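Local coordinates for demethyldecarbamoylnovobiocin O-methyltransferase (Streptomyces caeruleus, PDB 2WK1), which transfers a methyl group from S-adenosyl-L-methionine to the 4-hydroxyl of the noviose sugar in the penultimate step of novobiocin biosynthesis, at residues Glu69-Asp77 against Thr84-Glu92; Asp142-Val150 against Leu163-Glu174. All coordinates share one frame; numbering follows the deposited sequence.

How the contacts relate
Both contacts border the S-adenosyl-L-homocysteine site of one Rossmann-like methyltransferase domain, with their centres about 21 Å apart. They follow each other along the chain: contact 1 closes before contact 2 opens. Contact 1 joins the short helix 69-73 to the start of helix 87-103, ahead of the first strand of the sheet, 109-113, and reaches the amino-acid end of the ligand. Contact 2 joins the loop after strand 138-142 to the short helix 167-170 and its flanks, and holds the ribose and adenine end. The two meet where M85 CE packs on L170 CD2, 3.6 Å away. The bound product runs from one to the other.

Contact 1: residues Glu69-Asp77 against Thr84-Glu92. With SAH (S-adenosyl-L-homocysteine), chain B; SO4 (sulfate ion), chain D.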
loop_
_atom_site.group_PDB
_atom_site.type_symbol
_atom_site.label_atom_id
_atom_site.label_comp_id
_atom_site.label_asym_id
_atom_site.label_seq_id
_atom_site.Cartn_x
_atom_site.Cartn_y
_atom_site.Cartn_z
ATOM N N GLU A 69 10.570 9.758 7.986
ATOM C CA GLU A 69 9.123 9.937 8.042
ATOM C C GLU A 69 8.722 11.406 8.102
ATOM O O GLU A 69 7.757 11.805 7.469
ATOM C CB GLU A 69 8.490 9.139 9.193
ATOM C CG GLU A 69 6.979 9.135 9.121
ATOM C CD GLU A 69 6.302 8.323 10.200
ATOM O OE1 GLU A 69 6.986 7.838 11.120
ATOM O OE2 GLU A 69 5.061 8.183 10.119
ATOM N N GLU A 70 9.466 12.219 8.843
ATOM C CA GLU A 70 9.121 13.620 8.976
ATOM C C GLU A 70 9.216 14.356 7.622
ATOM O O GLU A 70 8.380 15.202 7.308
ATOM C CB GLU A 70 9.995 14.298 10.060
ATOM C CG GLU A 70 11.528 14.294 9.848
ATOM C CD GLU A 70 12.296 12.983 10.234
ATOM O OE1 GLU A 70 11.704 11.895 10.521
ATOM O OE2 GLU A 70 13.547 13.061 10.240
ATOM N N VAL A 71 10.195 13.978 6.805
ATOM C CA VAL A 71 10.391 14.558 5.481
ATOM C C VAL A 71 9.253 14.109 4.557
ATOM O O VAL A 71 8.659 14.926 3.838
ATOM C CB VAL A 71 11.763 14.175 4.893
ATOM C CG1 VAL A 71 11.895 14.596 3.446
ATOM C CG2 VAL A 71 12.912 14.772 5.767
ATOM N N ARG A 72 8.914 12.825 4.593
ATOM C CA ARG A 72 7.844 12.305 3.734
ATOM C C ARG A 72 6.482 12.859 4.147
ATOM O O ARG A 72 5.619 13.114 3.301
ATOM C CB ARG A 72 7.837 10.790 3.761
ATOM C CG ARG A 72 6.934 10.169 2.704
ATOM C CD ARG A 72 7.333 10.512 1.267
ATOM N NE ARG A 72 8.756 10.300 0.998
ATOM C CZ ARG A 72 9.350 9.120 0.910
ATOM N NH1 ARG A 72 8.657 7.990 1.013
ATOM N NH2 ARG A 72 10.658 9.060 0.684
ATOM N N ASN A 73 6.294 13.100 5.438
ATOM C CA ASN A 73 5.048 13.643 5.933
ATOM C C ASN A 73 4.700 14.987 5.333
ATOM O O ASN A 73 3.520 15.311 5.165
ATOM C CB ASN A 73 5.007 13.685 7.467
ATOM C CG ASN A 73 4.101 12.652 7.930
ATOM O OD1 ASN A 73 4.406 11.480 7.774
ATOM N ND2 ASN A 73 2.855 13.054 8.201
ATOM N N GLU A 74 5.732 15.781 5.041
ATOM C CA GLU A 74 5.567 17.116 4.486
ATOM C C GLU A 74 5.899 17.201 3.003
ATOM O O GLU A 74 5.875 18.257 2.424
ATOM C CB GLU A 74 6.349 18.134 5.313
ATOM C CG GLU A 74 5.770 18.303 6.708
ATOM C CD GLU A 74 6.502 19.280 7.570
ATOM O OE1 GLU A 74 7.746 19.367 7.460
ATOM O OE2 GLU A 74 5.823 19.936 8.388
ATOM N N GLY A 75 6.174 16.069 2.372
ATOM C CA GLY A 75 6.413 16.048 0.934
ATOM C C GLY A 75 7.671 16.779 0.521
ATOM O O GLY A 75 7.695 17.476 -0.494
ATOM N N ARG A 76 8.739 16.568 1.294
ATOM C CA ARG A 76 9.980 17.311 1.074
ATOM C C ARG A 76 11.105 16.509 0.471
ATOM O O ARG A 76 12.278 16.885 0.528
ATOM C CB ARG A 76 10.391 18.000 2.381
ATOM C CG ARG A 76 9.623 19.302 2.555
ATOM C CD ARG A 76 10.186 20.320 1.528
ATOM N NE ARG A 76 9.598 21.641 1.596
ATOM C CZ ARG A 76 10.070 22.644 2.324
ATOM N NH1 ARG A 76 11.164 22.496 3.084
ATOM N NH2 ARG A 76 9.456 23.807 2.268
ATOM N N ASP A 77 10.747 15.420 -0.182
ATOM C CA ASP A 77 11.675 14.654 -0.979
ATOM C C ASP A 77 10.998 14.079 -2.226
ATOM O O ASP A 77 9.768 14.235 -2.418
ATOM C CB ASP A 77 12.386 13.571 -0.136
ATOM C CG ASP A 77 11.464 12.486 0.397
ATOM O OD1 ASP A 77 10.245 12.504 0.122
ATOM O OD2 ASP A 77 12.003 11.555 1.055
ATOM N N THR A 84 3.701 9.339 -5.492
ATOM C CA THR A 84 3.587 10.787 -5.414
ATOM C C THR A 84 4.732 11.344 -4.593
ATOM O O THR A 84 5.233 10.674 -3.684
ATOM C CB THR A 84 2.250 11.235 -4.778
ATOM O OG1 THR A 84 2.132 12.652 -4.781
ATOM C CG2 THR A 84 2.095 10.730 -3.356
ATOM N N MET A 85 5.112 12.573 -4.935
ATOM C CA MET A 85 6.095 13.326 -4.157
ATOM C C MET A 85 5.475 14.342 -3.206
ATOM O O MET A 85 6.207 15.031 -2.498
ATOM C CB MET A 85 7.126 14.034 -5.062
ATOM C CG MET A 85 6.502 15.087 -5.938
ATOM S SD MET A 85 7.667 16.050 -6.905
ATOM C CE MET A 85 8.092 14.869 -8.179
ATOM N N ILE A 86 4.148 14.462 -3.178
ATOM C CA ILE A 86 3.542 15.604 -2.482
ATOM C C ILE A 86 3.478 15.430 -0.979
ATOM O O ILE A 86 3.252 16.399 -0.263
ATOM C CB ILE A 86 2.172 15.989 -3.055
ATOM C CG1 ILE A 86 1.074 14.975 -2.689
ATOM C CG2 ILE A 86 2.269 16.179 -4.562
ATOM C CD1 ILE A 86 -0.318 15.371 -3.201
ATOM N N GLY A 87 3.657 14.203 -0.490
ATOM C CA GLY A 87 3.668 13.966 0.939
ATOM C C GLY A 87 2.313 13.740 1.563
ATOM O O GLY A 87 1.272 13.995 0.955
ATOM N N ILE A 88 2.335 13.345 2.827
ATOM C CA ILE A 88 1.108 12.995 3.526
ATOM C C ILE A 88 0.161 14.195 3.714
ATOM O O ILE A 88 -1.051 14.073 3.511
ATOM C CB ILE A 88 1.407 12.344 4.902
ATOM C CG1 ILE A 88 2.165 11.014 4.726
ATOM C CG2 ILE A 88 0.142 12.162 5.730
ATOM C CD1 ILE A 88 1.422 9.877 4.072
ATOM N N LYS A 89 0.688 15.351 4.136
ATOM C CA LYS A 89 -0.188 16.485 4.392
ATOM C C LYS A 89 -0.900 16.962 3.115
ATOM O O LYS A 89 -2.082 17.282 3.144
ATOM C CB LYS A 89 0.559 17.619 5.063
ATOM C CG LYS A 89 0.966 17.288 6.511
ATOM C CD LYS A 89 1.667 18.438 7.206
ATOM C CE LYS A 89 2.102 18.114 8.628
ATOM N NZ LYS A 89 2.596 19.380 9.277
ATOM N N ARG A 90 -0.187 17.025 1.992
ATOM C CA ARG A 90 -0.828 17.422 0.755
ATOM C C ARG A 90 -1.798 16.339 0.228
ATOM O O ARG A 90 -2.815 16.680 -0.377
ATOM C CB ARG A 90 0.169 17.903 -0.303
ATOM C CG ARG A 90 0.466 19.396 -0.192
ATOM C CD ARG A 90 1.629 19.871 -1.068
ATOM N NE ARG A 90 2.899 19.639 -0.420
ATOM C CZ ARG A 90 4.043 19.324 -1.027
ATOM N NH1 ARG A 90 4.119 19.148 -2.329
ATOM N NH2 ARG A 90 5.123 19.138 -0.301
ATOM N N LEU A 91 -1.507 15.065 0.467
ATOM C CA LEU A 91 -2.501 14.018 0.131
ATOM C C LEU A 91 -3.754 14.150 0.992
ATOM O O LEU A 91 -4.865 14.026 0.499
ATOM C CB LEU A 91 -1.888 12.617 0.279
ATOM C CG LEU A 91 -0.885 12.179 -0.786
ATOM C CD1 LEU A 91 -0.080 10.972 -0.289
ATOM C CD2 LEU A 91 -1.533 11.885 -2.137
ATOM N N GLU A 92 -3.558 14.406 2.287
ATOM C CA GLU A 92 -4.695 14.612 3.166
ATOM C C GLU A 92 -5.543 15.816 2.739
ATOM O O GLU A 92 -6.763 15.779 2.828
ATOM C CB GLU A 92 -4.262 14.725 4.643
ATOM C CG GLU A 92 -3.785 13.392 5.227
ATOM C CD GLU A 92 -3.114 13.469 6.615
ATOM O OE1 GLU A 92 -2.563 14.538 7.000
ATOM O OE2 GLU A 92 -3.085 12.412 7.304
HETATM N N SAH B . 1.617 16.055 -8.612
HETATM C CA SAH B . 2.793 15.130 -8.748
HETATM C CB SAH B . 4.078 15.939 -8.936
HETATM C CG SAH B . 4.116 16.740 -10.230
HETATM S SD SAH B . 5.803 17.012 -10.789
HETATM C C SAH B . 2.829 14.148 -7.610
HETATM O O SAH B . 3.889 13.589 -7.307
HETATM O OXT SAH B . 1.781 13.844 -7.056
HETATM C "C5'" SAH B . 5.552 18.244 -12.082
HETATM C "C4'" SAH B . 4.825 17.665 -13.316
HETATM O "O4'" SAH B . 4.370 18.773 -14.131
HETATM C "C3'" SAH B . 5.676 16.753 -14.200
HETATM O "O3'" SAH B . 5.064 15.465 -14.392
HETATM C "C2'" SAH B . 5.785 17.554 -15.516
HETATM O "O2'" SAH B . 5.859 16.761 -16.702
HETATM C "C1'" SAH B . 4.515 18.410 -15.509
HETATM N N9 SAH B . 4.557 19.683 -16.232
HETATM C C8 SAH B . 5.095 20.835 -15.755
HETATM N N7 SAH B . 4.855 21.862 -16.607
HETATM C C5 SAH B . 4.128 21.352 -17.631
HETATM C C6 SAH B . 3.506 21.892 -18.814
HETATM N N6 SAH B . 3.636 23.175 -19.106
HETATM N N1 SAH B . 2.807 21.062 -19.595
HETATM C C2 SAH B . 2.634 19.764 -19.285
HETATM N N3 SAH B . 3.173 19.174 -18.212
HETATM C C4 SAH B . 3.893 19.944 -17.368
HETATM S S SO4 D . 11.508 25.711 4.507
HETATM O O1 SO4 D . 11.582 27.153 4.741
HETATM O O2 SO4 D . 10.095 25.398 4.384
HETATM O O3 SO4 D . 12.107 25.038 5.673
HETATM O O4 SO4 D . 12.234 25.341 3.292
HETATM O O HOH W 1 3.815 21.223 7.629
HETATM O O HOH W 2 7.601 13.340 -0.726
#
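R90 reaches across to the turn after helix 69-73 with a single nitrogen: NH2 bonds E74 O at 3.0 Å and G75 O at 3.1 Å. Neither bond is straight, and the nitrogen stands above the carbonyl plane of G75. A bend at chi3 (-83°) helps carry the guanidinium to this turn, while I86 O lies over one of its faces. Its other nitrogens are held by D272 and D243, the latter a predicted magnesium ligand.

The turn itself is a Schellman motif ending helix 69-73, with G75 at the C-prime position. Beside it G75 and G87 pass with their CA atoms 3.4 Å apart, close enough for K89 N to bond N73 O at 3.0 Å and for I88 N to make a weaker bond to R72 O. I88 packs its CB and CG1 against the N73 side chain and also meets helix 35-47. At the outer margin the E74 and K89 side chains run alongside each other, pointing the same way; their salt bridge is weak, OE2 to NZ 3.4 Å, and a water joins the same two atoms.

R72 grips D77 side-on, NE to the syn lone pair of OD1 (2.8 Å) and NH2 to OD2. On the ligand side, T84 OG1 bonds SAH OXT at 2.6 Å and also caps I86 N, while M85 N donates almost straight to SAH O (2.9 Å, 174°). One arginine thus ties the helix end to D272 and to D243, which is probably a magnesium ligand, and the same segment holds the ligand carboxylate.

Contact 2: residues Asp142-Val150 against Leu163-Glu174; sequences DSFQGIPDV and LHRRNSVLAVSE. With SAH (S-adenosyl-L-homocysteine), chain B; SO4 (sulfate ion), chain C.
N167 pairs with the backbone of I147 through both ends of its amide. ND2 donates to I147 O at 2.9 Å, almost straight (176°) and on a lone pair in the carbonyl plane, while OD1 accepts from I147 N, tilted from the amide plane, so the two bonds together fix the rotation of the side chain. Next to it lies the tight part of the contact: I147 CD1 presses on L170 CD1 at 3.3 Å, closer than usual for two carbons, and also touches L163 CB. G146 slips its CA past N167 and A171 here.

At one end of the contact F144 lies flat between two neighbours. E174 CB sits over one face, 3.9 Å from the centroid, as a CH-pi contact, D142 CB covers the opposite face, and V172 O comes to the edge. E174 sends its carboxylate on to R178.

The other end is looser and more exposed. D149 stacks its carboxylate on the H164 ring, the planes only 6° apart, and its CB makes a CH-pi contact over the same ring. A chi1 of 59°, with CG between the backbone N and the carbonyl carbon, lays the ring against D149, and NE2 bonds a sulfate, probably from the crystallisation liquor, that R165 also holds. A water links H164 ND1 to P148 O and V150 N.

Facing the ligand, D142 takes both ribose hydroxyls, OD2 to SAH O3' at 2.6 Å, while its OD1 closes an Asx turn on F144 N. An acidic residue ending the second parallel strand, 138-142, and gripping the ribose diol is a hallmark of the ligand site in Rossmann-like S-adenosylmethionine-dependent methyltransferases.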
loop_
_atom_site.group_PDB
_atom_site.type_symbol
_atom_site.label_atom_id
_atom_site.label_comp_id
_atom_site.label_asym_id
_atom_site.label_seq_id
_atom_site.Cartn_x
_atom_site.Cartn_y
_atom_site.Cartn_z
ATOM N N ASP A 142 -0.695 16.124 -18.185
ATOM C CA ASP A 142 0.746 16.183 -18.101
ATOM C C ASP A 142 1.324 16.098 -19.494
ATOM O O ASP A 142 0.715 15.542 -20.404
ATOM C CB ASP A 142 1.295 15.005 -17.277
ATOM C CG ASP A 142 2.638 15.291 -16.669
ATOM O OD1 ASP A 142 3.671 15.229 -17.364
ATOM O OD2 ASP A 142 2.653 15.642 -15.461
ATOM N N SER A 143 2.540 16.601 -19.650
ATOM C CA SER A 143 3.291 16.333 -20.871
ATOM C C SER A 143 3.670 14.865 -21.034
ATOM O O SER A 143 3.859 14.399 -22.151
ATOM C CB SER A 143 4.567 17.153 -20.902
ATOM O OG SER A 143 5.442 16.670 -19.900
ATOM N N PHE A 144 3.803 14.157 -19.916
ATOM C CA PHE A 144 4.367 12.823 -19.835
ATOM C C PHE A 144 5.781 12.805 -20.387
ATOM O O PHE A 144 6.282 11.763 -20.753
ATOM C CB PHE A 144 3.415 11.792 -20.455
ATOM C CG PHE A 144 2.062 11.775 -19.785
ATOM C CD1 PHE A 144 1.911 11.184 -18.537
ATOM C CD2 PHE A 144 0.957 12.366 -20.377
ATOM C CE1 PHE A 144 0.703 11.191 -17.890
ATOM C CE2 PHE A 144 -0.275 12.343 -19.745
ATOM C CZ PHE A 144 -0.396 11.772 -18.493
ATOM N N GLN A 145 6.419 13.984 -20.371
ATOM C CA GLN A 145 7.776 14.202 -20.881
ATOM C C GLN A 145 8.558 15.135 -19.956
ATOM O O GLN A 145 9.632 15.633 -20.321
ATOM C CB GLN A 145 7.731 14.861 -22.302
ATOM C CG GLN A 145 6.989 14.052 -23.351
ATOM C CD GLN A 145 7.128 14.569 -24.800
ATOM O OE1 GLN A 145 6.780 13.856 -25.743
ATOM N NE2 GLN A 145 7.629 15.770 -24.970
ATOM N N GLY A 146 8.046 15.385 -18.753
ATOM C CA GLY A 146 8.683 16.305 -17.838
ATOM C C GLY A 146 8.378 17.778 -18.104
ATOM O O GLY A 146 7.504 18.162 -18.869
ATOM N N ILE A 147 9.111 18.619 -17.398
ATOM C CA ILE A 147 8.940 20.057 -17.461
ATOM C C ILE A 147 9.465 20.596 -18.812
ATOM O O ILE A 147 10.493 20.141 -19.282
ATOM C CB ILE A 147 9.701 20.680 -16.269
ATOM C CG1 ILE A 147 9.040 20.256 -14.934
ATOM C CG2 ILE A 147 9.785 22.203 -16.383
ATOM C CD1 ILE A 147 9.781 20.771 -13.684
ATOM N N PRO A 148 8.750 21.544 -19.436
ATOM C CA PRO A 148 9.244 22.085 -20.714
ATOM C C PRO A 148 10.496 22.906 -20.516
ATOM O O PRO A 148 10.684 23.491 -19.449
ATOM C CB PRO A 148 8.097 22.991 -21.187
ATOM C CG PRO A 148 7.384 23.400 -19.894
ATOM C CD PRO A 148 7.462 22.162 -19.034
ATOM N N ASP A 149 11.348 22.909 -21.531
ATOM C CA ASP A 149 12.464 23.824 -21.590
ATOM C C ASP A 149 11.932 25.156 -22.107
ATOM O O ASP A 149 11.596 25.264 -23.284
ATOM C CB ASP A 149 13.525 23.256 -22.535
ATOM C CG ASP A 149 14.754 24.136 -22.658
ATOM O OD1 ASP A 149 14.736 25.286 -22.192
ATOM O OD2 ASP A 149 15.748 23.649 -23.231
ATOM N N VAL A 150 11.811 26.145 -21.220
ATOM C CA VAL A 150 11.115 27.389 -21.557
ATOM C C VAL A 150 11.878 28.263 -22.550
ATOM O O VAL A 150 11.272 29.130 -23.182
ATOM C CB VAL A 150 10.708 28.213 -20.293
ATOM C CG1 VAL A 150 9.782 27.393 -19.399
ATOM C CG2 VAL A 150 11.901 28.721 -19.513
ATOM N N LEU A 163 14.353 24.089 -14.730
ATOM C CA LEU A 163 13.813 22.884 -14.099
ATOM C C LEU A 163 13.719 21.716 -15.064
ATOM O O LEU A 163 13.602 20.569 -14.616
ATOM C CB LEU A 163 12.437 23.141 -13.444
ATOM C CG LEU A 163 12.415 24.070 -12.224
ATOM C CD1 LEU A 163 11.034 24.074 -11.588
ATOM C CD2 LEU A 163 13.485 23.711 -11.154
ATOM N N HIS A 164 13.731 21.970 -16.373
ATOM C CA HIS A 164 13.787 20.880 -17.343
ATOM C C HIS A 164 15.021 20.007 -17.147
ATOM O O HIS A 164 15.038 18.863 -17.574
ATOM C CB HIS A 164 13.756 21.434 -18.766
ATOM C CG HIS A 164 14.882 22.367 -19.045
ATOM N ND1 HIS A 164 14.866 23.686 -18.635
ATOM C CD2 HIS A 164 16.098 22.150 -19.604
ATOM C CE1 HIS A 164 16.015 24.251 -18.976
ATOM N NE2 HIS A 164 16.783 23.334 -19.535
ATOM N N ARG A 165 16.062 20.546 -16.516
ATOM C CA ARG A 165 17.241 19.723 -16.239
ATOM C C ARG A 165 16.931 18.591 -15.273
ATOM O O ARG A 165 17.662 17.596 -15.243
ATOM C CB ARG A 165 18.412 20.573 -15.702
ATOM C CG ARG A 165 18.984 21.487 -16.767
ATOM C CD ARG A 165 20.100 22.300 -16.216
ATOM N NE ARG A 165 20.732 23.132 -17.229
ATOM C CZ ARG A 165 21.890 23.750 -17.032
ATOM N NH1 ARG A 165 22.490 23.668 -15.857
ATOM N NH2 ARG A 165 22.442 24.450 -17.997
ATOM N N ARG A 166 15.823 18.675 -14.537
ATOM C CA ARG A 166 15.405 17.632 -13.576
ATOM C C ARG A 166 14.559 16.533 -14.247
ATOM O O ARG A 166 14.050 15.628 -13.582
ATOM C CB ARG A 166 14.582 18.273 -12.463
ATOM C CG ARG A 166 15.398 19.249 -11.624
ATOM C CD ARG A 166 14.595 19.839 -10.501
ATOM N NE ARG A 166 15.369 20.770 -9.676
ATOM C CZ ARG A 166 14.991 21.219 -8.483
ATOM N NH1 ARG A 166 13.830 20.847 -7.958
ATOM N NH2 ARG A 166 15.769 22.075 -7.824
ATOM N N ASN A 167 14.420 16.578 -15.562
ATOM C CA ASN A 167 13.567 15.600 -16.248
ATOM C C ASN A 167 13.993 14.143 -16.164
ATOM O O ASN A 167 13.172 13.251 -16.354
ATOM C CB ASN A 167 13.303 16.046 -17.679
ATOM C CG ASN A 167 12.313 17.224 -17.740
ATOM O OD1 ASN A 167 11.698 17.588 -16.741
ATOM N ND2 ASN A 167 12.190 17.822 -18.916
ATOM N N SER A 168 15.262 13.876 -15.831
ATOM C CA SER A 168 15.654 12.482 -15.606
ATOM C C SER A 168 14.771 11.825 -14.547
ATOM O O SER A 168 14.458 10.632 -14.637
ATOM C CB SER A 168 17.127 12.382 -15.201
ATOM O OG SER A 168 17.423 13.185 -14.076
ATOM N N VAL A 169 14.356 12.618 -13.564
ATOM C CA VAL A 169 13.407 12.153 -12.549
ATOM C C VAL A 169 11.959 12.524 -12.893
ATOM O O VAL A 169 11.050 11.708 -12.698
ATOM C CB VAL A 169 13.713 12.718 -11.150
ATOM C CG1 VAL A 169 12.619 12.291 -10.145
ATOM C CG2 VAL A 169 15.096 12.261 -10.637
ATOM N N LEU A 170 11.753 13.734 -13.401
ATOM C CA LEU A 170 10.399 14.276 -13.550
ATOM C C LEU A 170 9.623 13.808 -14.765
ATOM O O LEU A 170 8.387 13.918 -14.750
ATOM C CB LEU A 170 10.388 15.787 -13.516
ATOM C CG LEU A 170 10.885 16.443 -12.234
ATOM C CD1 LEU A 170 10.881 17.944 -12.386
ATOM C CD2 LEU A 170 10.129 16.002 -10.988
ATOM N N ALA A 171 10.297 13.311 -15.798
ATOM C CA ALA A 171 9.618 12.752 -16.969
ATOM C C ALA A 171 9.148 11.340 -16.693
ATOM O O ALA A 171 9.958 10.437 -16.468
ATOM C CB ALA A 171 10.542 12.789 -18.189
ATOM N N VAL A 172 7.837 11.140 -16.733
ATOM C CA VAL A 172 7.241 9.824 -16.533
ATOM C C VAL A 172 6.230 9.613 -17.643
ATOM O O VAL A 172 5.317 10.430 -17.829
ATOM C CB VAL A 172 6.550 9.693 -15.158
ATOM C CG1 VAL A 172 5.946 8.316 -15.012
ATOM C CG2 VAL A 172 7.539 10.003 -14.013
ATOM N N SER A 173 6.361 8.505 -18.359
ATOM C CA SER A 173 5.517 8.246 -19.512
ATOM C C SER A 173 4.068 7.960 -19.132
ATOM O O SER A 173 3.755 7.533 -18.013
ATOM C CB SER A 173 6.054 7.043 -20.294
ATOM O OG SER A 173 5.803 5.842 -19.599
ATOM N N GLU A 174 3.175 8.176 -20.084
ATOM C CA GLU A 174 1.782 7.853 -19.869
ATOM C C GLU A 174 1.592 6.356 -19.632
ATOM O O GLU A 174 0.737 5.954 -18.854
ATOM C CB GLU A 174 0.925 8.351 -21.029
ATOM C CG GLU A 174 -0.536 8.272 -20.732
ATOM C CD GLU A 174 -1.419 8.798 -21.848
ATOM O OE1 GLU A 174 -0.944 9.557 -22.720
ATOM O OE2 GLU A 174 -2.592 8.419 -21.838
HETATM N N SAH B . 1.617 16.055 -8.612
HETATM C CA SAH B . 2.793 15.130 -8.748
HETATM C CB SAH B . 4.078 15.939 -8.936
HETATM C CG SAH B . 4.116 16.740 -10.230
HETATM S SD SAH B . 5.803 17.012 -10.789
HETATM C C SAH B . 2.829 14.148 -7.610
HETATM O O SAH B . 3.889 13.589 -7.307
HETATM O OXT SAH B . 1.781 13.844 -7.056
HETATM C "C5'" SAH B . 5.552 18.244 -12.082
HETATM C "C4'" SAH B . 4.825 17.665 -13.316
HETATM O "O4'" SAH B . 4.370 18.773 -14.131
HETATM C "C3'" SAH B . 5.676 16.753 -14.200
HETATM O "O3'" SAH B . 5.064 15.465 -14.392
HETATM C "C2'" SAH B . 5.785 17.554 -15.516
HETATM O "O2'" SAH B . 5.859 16.761 -16.702
HETATM C "C1'" SAH B . 4.515 18.410 -15.509
HETATM N N9 SAH B . 4.557 19.683 -16.232
HETATM C C8 SAH B . 5.095 20.835 -15.755
HETATM N N7 SAH B . 4.855 21.862 -16.607
HETATM C C5 SAH B . 4.128 21.352 -17.631
HETATM C C6 SAH B . 3.506 21.892 -18.814
HETATM N N6 SAH B . 3.636 23.175 -19.106
HETATM N N1 SAH B . 2.807 21.062 -19.595
HETATM C C2 SAH B . 2.634 19.764 -19.285
HETATM N N3 SAH B . 3.173 19.174 -18.212
HETATM C C4 SAH B . 3.893 19.944 -17.368
HETATM S S SO4 C . 20.136 24.179 -20.915
HETATM O O1 SO4 C . 21.563 24.458 -20.660
HETATM O O2 SO4 C . 19.409 25.448 -20.956
HETATM O O3 SO4 C . 19.669 23.335 -19.812
HETATM O O4 SO4 C . 19.999 23.460 -22.194
HETATM O O HOH W 3 6.308 13.655 -16.797
HETATM O O HOH W 4 12.521 25.230 -18.312
#